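PDB 4RUW: Endonuclease/exonuclease/phosphatase from Beutenbergia cavernae DSM 12333, which is of unknown function but belongs to the endonuclease/exonuclease/phosphatase family, joining a DNase I-like domain to an immunoglobulin-like beta domain and carrying a zinc ion. Local coordinates for residues 354-357 with 358-362; 263-266 with 267-270. All blocks are in the same frame, centred on the assembly; numbering follows the deposited sequence.

How the contacts relate
Contact 2 comes first along the chain, within the DNase I-like domain, where edge strand 264-265 of a mixed beta-sheet runs into helix 266-270. Contact 1 follows later, at the turn of the hairpin 349-356/360-367 in the immunoglobulin-like domain. Their centres lie about 18 Å apart and their nearest atoms about 6 Å, so they do not touch, yet both face the junction of the two domains. Contact 2 reaches that same hairpin, with Q269 bonded to S364 and L263 O to Q352. From contact 1, R362 reaches back to the carbonyls of P302 and F304. Together they place polar bonds along the join between the two domains.

Contact 1: residues 354-357 with 358-362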
loop_
_atom_site.group_PDB
_atom_site.type_symbol
_atom_site.label_atom_id
_atom_site.label_comp_id
_atom_site.label_asym_id
_atom_site.label_seq_id
_atom_site.Cartn_x
_atom_site.Cartn_y
_atom_site.Cartn_z
ATOM N N THR A 354 -15.762 -9.374 -5.271
ATOM C CA THR A 354 -16.126 -9.584 -3.877
ATOM C C THR A 354 -17.633 -9.725 -3.770
ATOM O O THR A 354 -18.378 -8.926 -4.333
ATOM C CB THR A 354 -15.668 -8.407 -2.985
ATOM O OG1 THR A 354 -14.278 -8.138 -3.204
ATOM C CG2 THR A 354 -15.891 -8.722 -1.512
ATOM N N ALA A 355 -18.079 -10.765 -3.069
ATOM C CA ALA A 355 -19.498 -10.951 -2.782
ATOM C C ALA A 355 -19.693 -10.816 -1.279
ATOM O O ALA A 355 -18.916 -11.364 -0.499
ATOM C CB ALA A 355 -19.981 -12.330 -3.259
ATOM N N SER A 356 -20.722 -10.088 -0.866
ATOM C CA SER A 356 -21.016 -9.964 0.557
ATOM C C SER A 356 -22.518 -9.920 0.808
ATOM O O SER A 356 -23.305 -9.762 -0.120
ATOM C CB SER A 356 -20.333 -8.730 1.150
ATOM O OG SER A 356 -20.792 -7.539 0.535
ATOM N N ARG A 357 -22.912 -10.080 2.067
ATOM C CA ARG A 357 -24.319 -10.001 2.441
ATOM C C ARG A 357 -24.722 -8.542 2.647
ATOM O O ARG A 357 -23.911 -7.729 3.084
ATOM C CB ARG A 357 -24.577 -10.794 3.726
ATOM C CG ARG A 357 -24.251 -12.279 3.634
ATOM C CD ARG A 357 -24.560 -12.978 4.953
ATOM N NE ARG A 357 -24.124 -14.371 4.962
ATOM C CZ ARG A 357 -22.909 -14.769 5.325
ATOM N NH1 ARG A 357 -22.004 -13.877 5.703
ATOM N NH2 ARG A 357 -22.596 -16.058 5.306
ATOM N N PRO A 358 -25.974 -8.199 2.309
ATOM C CA PRO A 358 -26.963 -9.065 1.668
ATOM C C PRO A 358 -27.004 -8.859 0.157
ATOM O O PRO A 358 -27.461 -7.817 -0.313
ATOM C CB PRO A 358 -28.291 -8.596 2.285
ATOM C CG PRO A 358 -27.972 -7.299 3.036
ATOM C CD PRO A 358 -26.570 -6.909 2.684
ATOM N N GLY A 359 -26.522 -9.846 -0.589
ATOM C CA GLY A 359 -26.632 -9.839 -2.035
ATOM C C GLY A 359 -25.899 -8.712 -2.734
ATOM O O GLY A 359 -26.388 -8.182 -3.731
ATOM N N ARG A 360 -24.728 -8.341 -2.225
ATOM C CA ARG A 360 -23.928 -7.315 -2.881
ATOM C C ARG A 360 -22.755 -7.926 -3.638
ATOM O O ARG A 360 -22.104 -8.855 -3.161
ATOM C CB ARG A 360 -23.435 -6.271 -1.879
ATOM C CG ARG A 360 -22.769 -5.076 -2.537
ATOM C CD ARG A 360 -22.550 -3.935 -1.555
ATOM N NE ARG A 360 -23.641 -2.965 -1.562
ATOM C CZ ARG A 360 -23.583 -1.783 -0.956
ATOM N NH1 ARG A 360 -24.616 -0.951 -1.006
ATOM N NH2 ARG A 360 -22.486 -1.429 -0.299
ATOM N N LEU A 361 -22.503 -7.400 -4.830
ATOM C CA LEU A 361 -21.363 -7.821 -5.624
ATOM C C LEU A 361 -20.538 -6.594 -5.983
ATOM O O LEU A 361 -21.085 -5.518 -6.243
ATOM C CB LEU A 361 -21.827 -8.521 -6.902
ATOM C CG LEU A 361 -22.544 -9.853 -6.688
ATOM C CD1 LEU A 361 -23.193 -10.343 -7.980
ATOM C CD2 LEU A 361 -21.578 -10.885 -6.144
ATOM N N ARG A 362 -19.218 -6.758 -5.983
ATOM C CA ARG A 362 -18.302 -5.701 -6.384
ATOM C C ARG A 362 -17.253 -6.281 -7.314
ATOM O O ARG A 362 -16.681 -7.333 -7.031
ATOM C CB ARG A 362 -17.614 -5.068 -5.167
ATOM C CG ARG A 362 -16.607 -3.968 -5.535
ATOM C CD ARG A 362 -15.888 -3.430 -4.310
ATOM N NE ARG A 362 -15.091 -4.474 -3.669
ATOM C CZ ARG A 362 -14.624 -4.408 -2.427
ATOM N NH1 ARG A 362 -14.867 -3.341 -1.683
ATOM N NH2 ARG A 362 -13.921 -5.412 -1.921
HETATM O O HOH W 1 -13.797 -6.489 -5.371
HETATM O O HOH W 2 -19.455 -7.117 -2.279
#
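T354 and R362 sit opposite each other in a hydrogen-bonded antiparallel pair, and their side chains run the same way, side by side. The backbone ties them in both directions: T354 N reaches R362 O at 2.8 Å, and R362 N reaches T354 O at 2.9 Å. Beside this ladder the threonine turns its hydroxyl to the position beside its own backbone N (chi1 -52°). The arginine meets it by bending at chi3, which brings R362 NH2 to 3.0 Å from T354 OG1. The hydroxyl lies at the edge of the guanidinium, tilted 20° from its plane, and the N-H points at it at 151°. Water 1 bridges the pair, bonding T354 OG1 and accepting from R362 NE at 2.9 Å. The strongest polar partner of the guanidinium lies beyond the hairpin, F304 O bonded to NH1, and NH2 also bonds P302 O.

This is the end of the beta hairpin 349-356/360-367 in the immunoglobulin-like domain, and it closes with a G1 bulge: G359, at positive phi, and R360 both face S356. S356 and R360 form the last hydrogen-bonded pair, with R360 N on S356 O at 2.9 Å. Between them the chain reverses through a cis peptide before P358. The extended side chain of R357 leads away from the hairpin, and the residue touches a crystal neighbour. On the other face of the hairpin, A355 CB packs 3.6 Å from L361 CD2, and both side chains also touch L413.

Contact 2: residues 263-266 with 267-270; sequences LADT and WRQV
D265 and Q269 meet where the chain leaves strand 264-265 for a short, loosely hydrogen-bonded helix, and the backbone N of Q269 is shared there between T266 O at 3.1 Å and, weakly, D265 O at 3.3 Å. The firmer link comes from the glutamine side chain. It folds back at chi2 (-53°), which brings the amide to the carbonyl of D265, four residues earlier, and sets Q269 NE2 3.1 Å from D265 O. That bond is nearly straight, 163° at the hydrogen, and the oxygen lies in the amide plane, although NE2 itself stands well above the plane of the carbonyl. D265 O thus takes one good bond from NE2 and a weak one from the backbone N of the same residue, and OE1 at the other side of the amide is held by S364 OG.

The side chains of D265 and R268 cross at about a right angle, with D265 CG 3.8 Å from R268 CB. Carboxylate and guanidinium planes stand 88° apart, and D265 OD2 stays 4.6 Å from R268 NH1. Water 4 spans this gap, donating to OD2 and accepting from NH1. The direct salt bridge of the aspartate is instead to R294, while R268 NH2 goes to N368. Water 3 donates to D265 OD1 at 2.9 Å and accepts a weak hydrogen bond from W267 N.

Strand 264-265 is an outermost strand of its mixed sheet, pairing with 296-300, where T266 OG1 bonds V298 O. T266, W267 and V270 pack on M326 of strand 324-330, Q269 lies on V306 of strand 304-311, and the R268 side chain touches C404 of the immunoglobulin-like domain.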
loop_
_atom_site.group_PDB
_atom_site.type_symbol
_atom_site.label_atom_id
_atom_site.label_comp_id
_atom_site.label_asym_id
_atom_site.label_seq_id
_atom_site.Cartn_x
_atom_site.Cartn_y
_atom_site.Cartn_z
ATOM N N LEU A 263 -5.702 -8.273 -1.905
ATOM C CA LEU A 263 -5.491 -6.926 -1.395
ATOM C C LEU A 263 -5.775 -5.911 -2.488
ATOM O O LEU A 263 -5.350 -6.096 -3.622
ATOM C CB LEU A 263 -4.057 -6.768 -0.882
ATOM C CG LEU A 263 -3.760 -7.517 0.417
ATOM C CD1 LEU A 263 -2.282 -7.568 0.709
ATOM C CD2 LEU A 263 -4.478 -6.817 1.568
ATOM N N ALA A 264 -6.478 -4.837 -2.135
ATOM C CA ALA A 264 -6.813 -3.769 -3.072
ATOM C C ALA A 264 -5.967 -2.544 -2.759
ATOM O O ALA A 264 -5.832 -2.158 -1.594
ATOM C CB ALA A 264 -8.289 -3.425 -2.969
ATOM N N ASP A 265 -5.398 -1.946 -3.803
ATOM C CA ASP A 265 -4.641 -0.711 -3.707
ATOM C C ASP A 265 -5.674 0.395 -3.529
ATOM O O ASP A 265 -6.360 0.772 -4.483
ATOM C CB ASP A 265 -3.856 -0.556 -5.012
ATOM C CG ASP A 265 -3.021 0.716 -5.087
ATOM O OD1 ASP A 265 -3.226 1.675 -4.303
ATOM O OD2 ASP A 265 -2.158 0.752 -5.990
ATOM N N THR A 266 -5.816 0.891 -2.304
ATOM C CA THR A 266 -6.973 1.722 -2.004
ATOM C C THR A 266 -6.973 3.039 -2.782
ATOM O O THR A 266 -8.012 3.446 -3.289
ATOM C CB THR A 266 -7.165 1.962 -0.491
ATOM O OG1 THR A 266 -6.047 2.675 0.044
ATOM C CG2 THR A 266 -7.352 0.622 0.248
ATOM N N TRP A 267 -5.806 3.671 -2.912
ATOM C CA TRP A 267 -5.722 4.909 -3.673
ATOM C C TRP A 267 -6.304 4.734 -5.070
ATOM O O TRP A 267 -7.096 5.549 -5.547
ATOM C CB TRP A 267 -4.266 5.363 -3.792
ATOM C CG TRP A 267 -4.149 6.654 -4.562
ATOM C CD1 TRP A 267 -4.023 6.802 -5.923
ATOM C CD2 TRP A 267 -4.186 7.980 -4.014
ATOM N NE1 TRP A 267 -3.968 8.142 -6.243
ATOM C CE2 TRP A 267 -4.068 8.880 -5.095
ATOM C CE3 TRP A 267 -4.292 8.485 -2.715
ATOM C CZ2 TRP A 267 -4.073 10.262 -4.909
ATOM C CZ3 TRP A 267 -4.279 9.856 -2.537
ATOM C CH2 TRP A 267 -4.168 10.727 -3.624
ATOM N N ARG A 268 -5.900 3.653 -5.729
ATOM C CA ARG A 268 -6.243 3.414 -7.114
ATOM C C ARG A 268 -7.727 3.086 -7.314
ATOM O O ARG A 268 -8.231 3.172 -8.429
ATOM C CB ARG A 268 -5.349 2.279 -7.593
ATOM C CG ARG A 268 -5.332 1.996 -9.049
ATOM C CD ARG A 268 -4.316 0.893 -9.297
ATOM N NE ARG A 268 -4.065 0.761 -10.712
ATOM C CZ ARG A 268 -3.018 0.133 -11.226
ATOM N NH1 ARG A 268 -2.122 -0.456 -10.430
ATOM N NH2 ARG A 268 -2.892 0.079 -12.542
ATOM N N GLN A 269 -8.433 2.723 -6.246
ATOM C CA GLN A 269 -9.871 2.481 -6.344
ATOM C C GLN A 269 -10.640 3.788 -6.504
ATOM O O GLN A 269 -11.672 3.818 -7.175
ATOM C CB GLN A 269 -10.410 1.754 -5.107
ATOM C CG GLN A 269 -9.683 0.485 -4.711
ATOM C CD GLN A 269 -9.555 -0.505 -5.847
ATOM O OE1 GLN A 269 -10.548 -1.006 -6.367
ATOM N NE2 GLN A 269 -8.318 -0.801 -6.231
ATOM N N VAL A 270 -10.153 4.859 -5.874
ATOM C CA VAL A 270 -10.924 6.096 -5.779
ATOM C C VAL A 270 -10.293 7.292 -6.480
ATOM O O VAL A 270 -10.977 8.286 -6.712
ATOM C CB VAL A 270 -11.233 6.494 -4.311
ATOM C CG1 VAL A 270 -12.270 5.564 -3.699
ATOM C CG2 VAL A 270 -9.961 6.571 -3.473
HETATM O O HOH W 3 -2.641 3.083 -1.871
HETATM O O HOH W 4 -1.877 -1.386 -7.638
#